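Local coordinates for type III secretion system effector protein ExoU (Pseudomonas fluorescens, PDB 4QMK) that probably acts as a patatin-like phospholipase toxin delivered into host cells by type III secretion, with a phosphatidylinositol 4,5-bisphosphate binding domain mediating its plasma membrane localization, at residues P37-V42 against V458-D463; V85-E90 against Q417-V422. One frame throughout, in Å; residues are numbered along the deposited sequence.

Contact 1: residues P37-V42 against V458-D463; sequences PLVKGV and VDLQND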
ATOM      1  N   PRO A  37       0.386  -4.633  56.842  1.00 42.68           N
ATOM      2  CA  PRO A  37       0.376  -3.793  55.671  1.00 42.73           C
ATOM      3  C   PRO A  37       1.782  -3.366  55.357  1.00 42.69           C
ATOM      4  O   PRO A  37       2.476  -2.915  56.244  1.00 44.37           O
ATOM      5  CB  PRO A  37      -0.476  -2.585  56.100  1.00 42.22           C
ATOM      6  CG  PRO A  37      -0.282  -2.498  57.558  1.00 44.69           C
ATOM      7  CD  PRO A  37      -0.070  -3.918  58.036  1.00 45.90           C
ATOM      8  N   LEU A  38       2.199  -3.560  54.108  1.00 41.77           N
ATOM      9  CA  LEU A  38       3.500  -3.113  53.627  1.00 42.68           C
ATOM     10  C   LEU A  38       3.365  -1.772  52.887  1.00 43.40           C
ATOM     11  O   LEU A  38       4.278  -0.946  52.915  1.00 43.00           O
ATOM     12  CB  LEU A  38       4.093  -4.150  52.676  1.00 42.43           C
ATOM     13  CG  LEU A  38       4.501  -5.496  53.269  1.00 45.01           C
ATOM     14  CD1 LEU A  38       5.076  -6.395  52.175  1.00 46.25           C
ATOM     15  CD2 LEU A  38       5.515  -5.310  54.376  1.00 47.37           C
ATOM     16  N   VAL A  39       2.215  -1.577  52.236  1.00 42.60           N
ATOM     17  CA  VAL A  39       1.931  -0.401  51.420  1.00 43.41           C
ATOM     18  C   VAL A  39       0.423  -0.144  51.407  1.00 41.35           C
ATOM     19  O   VAL A  39      -0.376  -1.067  51.368  1.00 34.99           O
ATOM     20  CB  VAL A  39       2.392  -0.666  49.974  1.00 45.25           C
ATOM     21  CG1 VAL A  39       1.899   0.408  49.022  1.00 44.78           C
ATOM     22  CG2 VAL A  39       3.902  -0.788  49.946  1.00 47.43           C
ATOM     23  N   LYS A  40       0.054   1.130  51.432  1.00 42.80           N
ATOM     24  CA  LYS A  40      -1.342   1.526  51.476  1.00 40.10           C
ATOM     25  C   LYS A  40      -1.750   2.602  50.495  1.00 39.17           C
ATOM     26  O   LYS A  40      -1.119   3.639  50.371  1.00 42.37           O
ATOM     27  CB  LYS A  40      -1.712   1.966  52.887  1.00 41.70           C
ATOM     28  CG  LYS A  40      -1.763   0.827  53.903  1.00 45.81           C
ATOM     29  CD  LYS A  40      -2.900  -0.166  53.618  1.00 48.40           C
ATOM     30  CE  LYS A  40      -4.263   0.295  54.137  1.00 47.11           C
ATOM     31  NZ  LYS A  40      -4.335   0.152  55.616  1.00 52.66           N
ATOM     32  N   GLY A  41      -2.843   2.329  49.806  1.00 38.32           N
ATOM     33  CA  GLY A  41      -3.490   3.273  48.912  1.00 40.17           C
ATOM     34  C   GLY A  41      -2.543   4.146  48.144  1.00 41.49           C
ATOM     35  O   GLY A  41      -2.768   5.319  47.999  1.00 46.07           O
ATOM     36  N   VAL A  42      -1.516   3.550  47.577  1.00 41.29           N
ATOM     37  CA  VAL A  42      -0.583   4.309  46.843  1.00 39.48           C
ATOM     38  C   VAL A  42      -1.086   4.533  45.459  1.00 38.01           C
ATOM     39  O   VAL A  42      -1.499   3.590  44.779  1.00 34.62           O
ATOM     40  CB  VAL A  42       0.769   3.619  46.772  1.00 40.92           C
ATOM     41  CG1 VAL A  42       1.625   4.279  45.720  1.00 43.15           C
ATOM     42  CG2 VAL A  42       1.441   3.696  48.120  1.00 43.18           C
ATOM     43  N   VAL A 458       9.764   2.848  47.345  1.00 45.97           N
ATOM     44  CA  VAL A 458      10.392   3.309  48.591  1.00 48.86           C
ATOM     45  C   VAL A 458       9.880   2.510  49.758  1.00 47.24           C
ATOM     46  O   VAL A 458      10.670   2.050  50.575  1.00 53.08           O
ATOM     47  CB  VAL A 458      10.317   4.843  48.877  1.00 54.52           C
ATOM     48  CG1 VAL A 458      10.508   5.656  47.592  1.00 53.98           C
ATOM     49  CG2 VAL A 458       9.038   5.238  49.587  1.00 56.81           C
ATOM     50  N   ASP A 459       8.577   2.278  49.803  1.00 46.37           N
ATOM     51  CA  ASP A 459       7.979   1.492  50.895  1.00 47.02           C
ATOM     52  C   ASP A 459       8.512   0.049  50.903  1.00 41.82           C
ATOM     53  O   ASP A 459       8.824  -0.510  51.954  1.00 36.82           O
ATOM     54  CB  ASP A 459       6.450   1.466  50.756  1.00 50.16           C
ATOM     55  CG  ASP A 459       5.814   2.857  50.822  1.00 51.04           C
ATOM     56  OD1 ASP A 459       6.101   3.595  51.779  1.00 56.20           O
ATOM     57  OD2 ASP A 459       4.979   3.198  49.943  1.00 54.83           O
ATOM     58  N   LEU A 460       8.647  -0.526  49.717  1.00 39.29           N
ATOM     59  CA  LEU A 460       9.132  -1.903  49.601  1.00 38.97           C
ATOM     60  C   LEU A 460      10.598  -2.095  49.921  1.00 42.57           C
ATOM     61  O   LEU A 460      10.978  -3.172  50.405  1.00 37.73           O
ATOM     62  CB  LEU A 460       8.844  -2.453  48.214  1.00 36.66           C
ATOM     63  CG  LEU A 460       7.364  -2.783  47.998  1.00 35.00           C
ATOM     64  CD1 LEU A 460       7.214  -3.435  46.665  1.00 33.45           C
ATOM     65  CD2 LEU A 460       6.899  -3.714  49.092  1.00 37.54           C
ATOM     66  N   GLN A 461      11.408  -1.052  49.665  1.00 46.51           N
ATOM     67  CA  GLN A 461      12.844  -1.039  50.047  1.00 47.46           C
ATOM     68  C   GLN A 461      13.039  -1.286  51.508  1.00 45.56           C
ATOM     69  O   GLN A 461      14.059  -1.817  51.905  1.00 48.63           O
ATOM     70  CB  GLN A 461      13.503   0.324  49.760  1.00 54.19           C
ATOM     71  CG  GLN A 461      14.206   0.431  48.431  1.00 55.77           C
ATOM     72  CD  GLN A 461      15.359  -0.547  48.315  1.00 61.00           C
ATOM     73  OE1 GLN A 461      16.171  -0.710  49.250  1.00 72.51           O
ATOM     74  NE2 GLN A 461      15.449  -1.211  47.174  1.00 59.29           N
ATOM     75  N   ASN A 462      12.083  -0.851  52.320  1.00 47.05           N
ATOM     76  CA  ASN A 462      12.164  -1.013  53.777  1.00 51.24           C
ATOM     77  C   ASN A 462      11.849  -2.424  54.259  1.00 48.80           C
ATOM     78  O   ASN A 462      11.864  -2.680  55.449  1.00 51.49           O
ATOM     79  CB  ASN A 462      11.237  -0.016  54.483  1.00 52.51           C
ATOM     80  CG  ASN A 462      11.545   1.415  54.118  1.00 54.92           C
ATOM     81  OD1 ASN A 462      12.704   1.788  53.955  1.00 64.46           O
ATOM     82  ND2 ASN A 462      10.502   2.231  53.975  1.00 58.73           N
ATOM     83  N   ASP A 463      11.556  -3.330  53.341  1.00 49.41           N
ATOM     84  CA  ASP A 463      11.326  -4.717  53.686  1.00 49.53           C
ATOM     85  C   ASP A 463      12.432  -5.539  53.036  1.00 46.77           C
ATOM     86  O   ASP A 463      12.777  -5.267  51.888  1.00 50.27           O
ATOM     87  CB  ASP A 463       9.997  -5.141  53.122  1.00 54.75           C
ATOM     88  CG  ASP A 463       9.626  -6.545  53.539  1.00 62.01           C
ATOM     89  OD1 ASP A 463       9.424  -6.754  54.765  1.00 67.62           O
ATOM     90  OD2 ASP A 463       9.517  -7.425  52.655  1.00 53.22           O
TER
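An edge strand, 36-42, of a four-stranded antiparallel sheet packs through L38, V39 and V42 on D459 and L460 at the end of helix 450-461, and on D463 in the turn after it. The strand is irregular. L38 and V39 both face I49 of the neighbouring strand in a classic beta bulge, and G41 and V42 form a G1 bulge. V39 and D459 carry the centre, their side chains set nearly perpendicular. CG2 of V39 lies 3.5 Å from CB of D459. The V39 torsion sets CG2 beside its own backbone N, with CG1 anti to that N (chi1 170°). OD2 of D459 reaches both valines, 4.1 Å from V39 CG2 and 4.0 Å from V42 CG2. The V42 and D459 side chains run past one another, pointing opposite ways. CD2 of L460 adds a looser apolar contact, 4.3 Å from V39 CG2. At the other end, L38 CD2 lies 4.2 Å from OD1 of D463. This aspartate is the N-cap of helix 464-491. Its OD2 takes the backbone N of G466, and its OD1 forms a salt bridge with R51. No hydrogen bond crosses between the segments. The strand and the helix end therefore meet by van der Waals contact alone, while the R51 to D463 salt bridge links the same sheet to the helix junction.

Contact 2: residues V85-E90 against Q417-V422; sequences VQALEE and QARQTV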
ATOM      1  N   VAL A  85     -18.155  13.795  26.669  1.00 32.53           N
ATOM      2  CA  VAL A  85     -16.831  14.396  26.560  1.00 34.82           C
ATOM      3  C   VAL A  85     -16.582  15.499  27.624  1.00 38.72           C
ATOM      4  O   VAL A  85     -15.439  15.681  28.105  1.00 39.44           O
ATOM      5  CB  VAL A  85     -16.633  15.027  25.196  1.00 36.99           C
ATOM      6  CG1 VAL A  85     -15.230  15.641  25.085  1.00 38.04           C
ATOM      7  CG2 VAL A  85     -16.885  13.993  24.125  1.00 35.90           C
ATOM      8  N   GLN A  86     -17.637  16.244  27.969  1.00 36.82           N
ATOM      9  CA  GLN A  86     -17.524  17.221  29.011  1.00 39.38           C
ATOM     10  C   GLN A  86     -17.091  16.523  30.290  1.00 37.26           C
ATOM     11  O   GLN A  86     -16.113  16.918  30.918  1.00 39.11           O
ATOM     12  CB  GLN A  86     -18.844  17.971  29.200  1.00 40.91           C
ATOM     13  CG  GLN A  86     -19.216  18.844  28.027  1.00 42.01           C
ATOM     14  CD  GLN A  86     -20.718  19.047  27.900  1.00 45.14           C
ATOM     15  OE1 GLN A  86     -21.454  18.993  28.892  1.00 51.20           O
ATOM     16  NE2 GLN A  86     -21.175  19.342  26.684  1.00 43.63           N
ATOM     17  N   ALA A  87     -17.810  15.467  30.648  1.00 36.21           N
ATOM     18  CA  ALA A  87     -17.497  14.643  31.840  1.00 34.42           C
ATOM     19  C   ALA A  87     -16.080  14.125  31.840  1.00 34.52           C
ATOM     20  O   ALA A  87     -15.436  14.157  32.857  1.00 35.61           O
ATOM     21  CB  ALA A  87     -18.451  13.471  31.943  1.00 33.14           C
ATOM     22  N   LEU A  88     -15.579  13.645  30.705  1.00 36.05           N
ATOM     23  CA  LEU A  88     -14.183  13.156  30.681  1.00 37.84           C
ATOM     24  C   LEU A  88     -13.147  14.249  30.948  1.00 40.31           C
ATOM     25  O   LEU A  88     -12.231  14.063  31.746  1.00 41.69           O
ATOM     26  CB  LEU A  88     -13.853  12.468  29.370  1.00 37.09           C
ATOM     27  CG  LEU A  88     -14.469  11.088  29.224  1.00 35.78           C
ATOM     28  CD1 LEU A  88     -14.317  10.636  27.786  1.00 35.36           C
ATOM     29  CD2 LEU A  88     -13.816  10.098  30.161  1.00 36.51           C
ATOM     30  N   GLU A  89     -13.332  15.395  30.310  1.00 45.93           N
ATOM     31  CA  GLU A  89     -12.372  16.488  30.373  1.00 50.86           C
ATOM     32  C   GLU A  89     -12.407  17.137  31.743  1.00 52.65           C
ATOM     33  O   GLU A  89     -11.374  17.313  32.388  1.00 54.49           O
ATOM     34  CB  GLU A  89     -12.702  17.505  29.285  1.00 53.33           C
ATOM     35  CG  GLU A  89     -11.521  18.291  28.758  1.00 56.48           C
ATOM     36  CD  GLU A  89     -11.960  19.298  27.712  1.00 58.57           C
ATOM     37  OE1 GLU A  89     -12.668  20.271  28.076  1.00 65.64           O
ATOM     38  OE2 GLU A  89     -11.582  19.129  26.530  1.00 56.76           O
ATOM     39  N   GLU A  90     -13.610  17.480  32.189  1.00 56.60           N
ATOM     40  CA  GLU A  90     -13.833  18.082  33.519  1.00 56.30           C
ATOM     41  C   GLU A  90     -13.286  17.216  34.679  1.00 55.37           C
ATOM     42  O   GLU A  90     -13.089  17.694  35.771  1.00 58.46           O
ATOM     43  CB  GLU A  90     -15.318  18.384  33.673  1.00 55.59           C
ATOM     44  CG  GLU A  90     -15.933  18.107  35.028  1.00 59.71           C
ATOM     45  CD  GLU A  90     -17.453  18.088  34.923  1.00 71.16           C
ATOM     46  OE1 GLU A  90     -17.986  18.917  34.118  1.00 62.46           O
ATOM     47  OE2 GLU A  90     -18.101  17.222  35.601  1.00 70.21           O
ATOM     48  N   GLN A 417     -27.615  15.332  30.862  1.00 41.64           N
ATOM     49  CA  GLN A 417     -27.960  14.040  31.444  1.00 43.54           C
ATOM     50  C   GLN A 417     -26.805  13.046  31.255  1.00 38.90           C
ATOM     51  O   GLN A 417     -26.460  12.272  32.154  1.00 36.57           O
ATOM     52  CB  GLN A 417     -29.171  13.474  30.750  1.00 47.29           C
ATOM     53  CG  GLN A 417     -30.435  14.224  31.043  1.00 55.31           C
ATOM     54  CD  GLN A 417     -31.152  13.641  32.224  1.00 61.76           C
ATOM     55  OE1 GLN A 417     -31.163  14.218  33.319  1.00 64.62           O
ATOM     56  NE2 GLN A 417     -31.737  12.457  32.022  1.00 65.42           N
ATOM     57  N   ALA A 418     -26.248  13.065  30.057  1.00 35.81           N
ATOM     58  CA  ALA A 418     -25.122  12.250  29.734  1.00 34.80           C
ATOM     59  C   ALA A 418     -23.928  12.602  30.623  1.00 36.38           C
ATOM     60  O   ALA A 418     -23.239  11.710  31.171  1.00 31.31           O
ATOM     61  CB  ALA A 418     -24.758  12.445  28.279  1.00 34.08           C
ATOM     62  N   ARG A 419     -23.700  13.906  30.779  1.00 38.17           N
ATOM     63  CA  ARG A 419     -22.575  14.406  31.565  1.00 40.72           C
ATOM     64  C   ARG A 419     -22.652  13.856  32.966  1.00 40.19           C
ATOM     65  O   ARG A 419     -21.646  13.339  33.508  1.00 41.84           O
ATOM     66  CB  ARG A 419     -22.587  15.920  31.588  1.00 46.31           C
ATOM     67  CG  ARG A 419     -21.467  16.575  32.378  1.00 52.07           C
ATOM     68  CD  ARG A 419     -21.691  18.081  32.484  1.00 65.59           C
ATOM     69  NE  ARG A 419     -20.513  18.788  32.978  1.00 80.79           N
ATOM     70  CZ  ARG A 419     -20.172  20.030  32.627  1.00 93.35           C
ATOM     71  NH1 ARG A 419     -20.891  20.726  31.744  1.00 98.71           N
ATOM     72  NH2 ARG A 419     -19.071  20.571  33.131  1.00 95.58           N
ATOM     73  N   GLN A 420     -23.837  13.948  33.547  1.00 37.51           N
ATOM     74  CA  GLN A 420     -24.035  13.438  34.879  1.00 40.12           C
ATOM     75  C   GLN A 420     -23.822  11.925  34.990  1.00 37.81           C
ATOM     76  O   GLN A 420     -23.198  11.477  35.930  1.00 39.03           O
ATOM     77  CB  GLN A 420     -25.421  13.753  35.357  1.00 45.08           C
ATOM     78  CG  GLN A 420     -25.626  15.192  35.692  1.00 53.80           C
ATOM     79  CD  GLN A 420     -27.011  15.436  36.218  1.00 67.08           C
ATOM     80  OE1 GLN A 420     -27.930  14.605  36.035  1.00 63.84           O
ATOM     81  NE2 GLN A 420     -27.185  16.582  36.873  1.00 77.43           N
ATOM     82  N   THR A 421     -24.340  11.164  34.027  1.00 34.05           N
ATOM     83  CA  THR A 421     -24.316   9.738  34.075  1.00 32.22           C
ATOM     84  C   THR A 421     -22.870   9.255  34.026  1.00 30.97           C
ATOM     85  O   THR A 421     -22.431   8.475  34.851  1.00 31.61           O
ATOM     86  CB  THR A 421     -25.138   9.152  32.914  1.00 32.40           C
ATOM     87  OG1 THR A 421     -26.511   9.501  33.077  1.00 33.89           O
ATOM     88  CG2 THR A 421     -25.069   7.646  32.900  1.00 32.21           C
ATOM     89  N   VAL A 422     -22.130   9.786  33.086  1.00 29.27           N
ATOM     90  CA  VAL A 422     -20.761   9.439  32.908  1.00 28.56           C
ATOM     91  C   VAL A 422     -19.902   9.849  34.111  1.00 33.87           C
ATOM     92  O   VAL A 422     -19.048   9.038  34.569  1.00 34.43           O
ATOM     93  CB  VAL A 422     -20.236  10.058  31.643  1.00 27.35           C
ATOM     94  CG1 VAL A 422     -18.735   9.943  31.552  1.00 26.76           C
ATOM     95  CG2 VAL A 422     -20.908   9.400  30.453  1.00 27.65           C
TER
HETATM   96  O   HOH W   1     -23.662  19.547  30.364  0.50 16.50           O
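R419 stretches out toward E90 and Q86, and both of these side chains lie roughly perpendicular to it. Its chain stays extended from CG to NE. E90 comes to the edge of the guanidinium, its carboxylate turned 32° from the guanidinium plane. The two pair as a salt bridge, with a weak bond from R419 NE to E90 OE1 at 2.8 Å. E90 OE1 and R419 NH2 are modelled too close together, so both positions are doubtful and the salt-bridge geometry is only approximate. Q86 approaches differently, its amide plane turned 65° from the guanidinium. Its CB lies 4.1 Å above one face of the guanidinium, toward the rim, while its OE1 is 3.4 Å from R419 NH1. A water at the guanidinium edge donates to Q86 OE1 (2.7 Å) and accepts a weak bond from R419 NH1. Helix 81-90 connects parallel neighbouring strands 68-72 and 99-103 of the mixed sheet, a beta-alpha-beta crossover in the patatin-like phospholipase region. Segments 85-90 and 417-422 cross at -46°, their axes approaching to 8.2 Å. The buried A87 packs against the other helix beside the polar group. Its CB touches V422 CG1 at 3.6 Å and lies equally close, at 3.6 Å, to the carbonyl O of R419. V422 also packs on L385 of strand 382-389. Q86 NE2 hydrogen bonds to T123 OG1 of helix 119-127.

Overall arrangement
From the N terminus the chain first lays down strand 36-42, then strands 47-51 and 57-61 of the antiparallel sheet. It next enters the mixed sheet and reaches helix 81-90. Contact 2 closes when helix 408-431 returns to that helix, after a loop of 326 residues. The chain then adds strand 434-438 to the antiparallel sheet and runs into helix 450-461. The end of that helix meets the first strand and closes contact 1. Contact 2 is therefore nested inside the loop of contact 1. Their centres are 35 Å apart and they do not touch. Contact 2 joins a helix of the patatin-like region to helix 408-431, whereas contact 1 ties the antiparallel sheet to the helices after it.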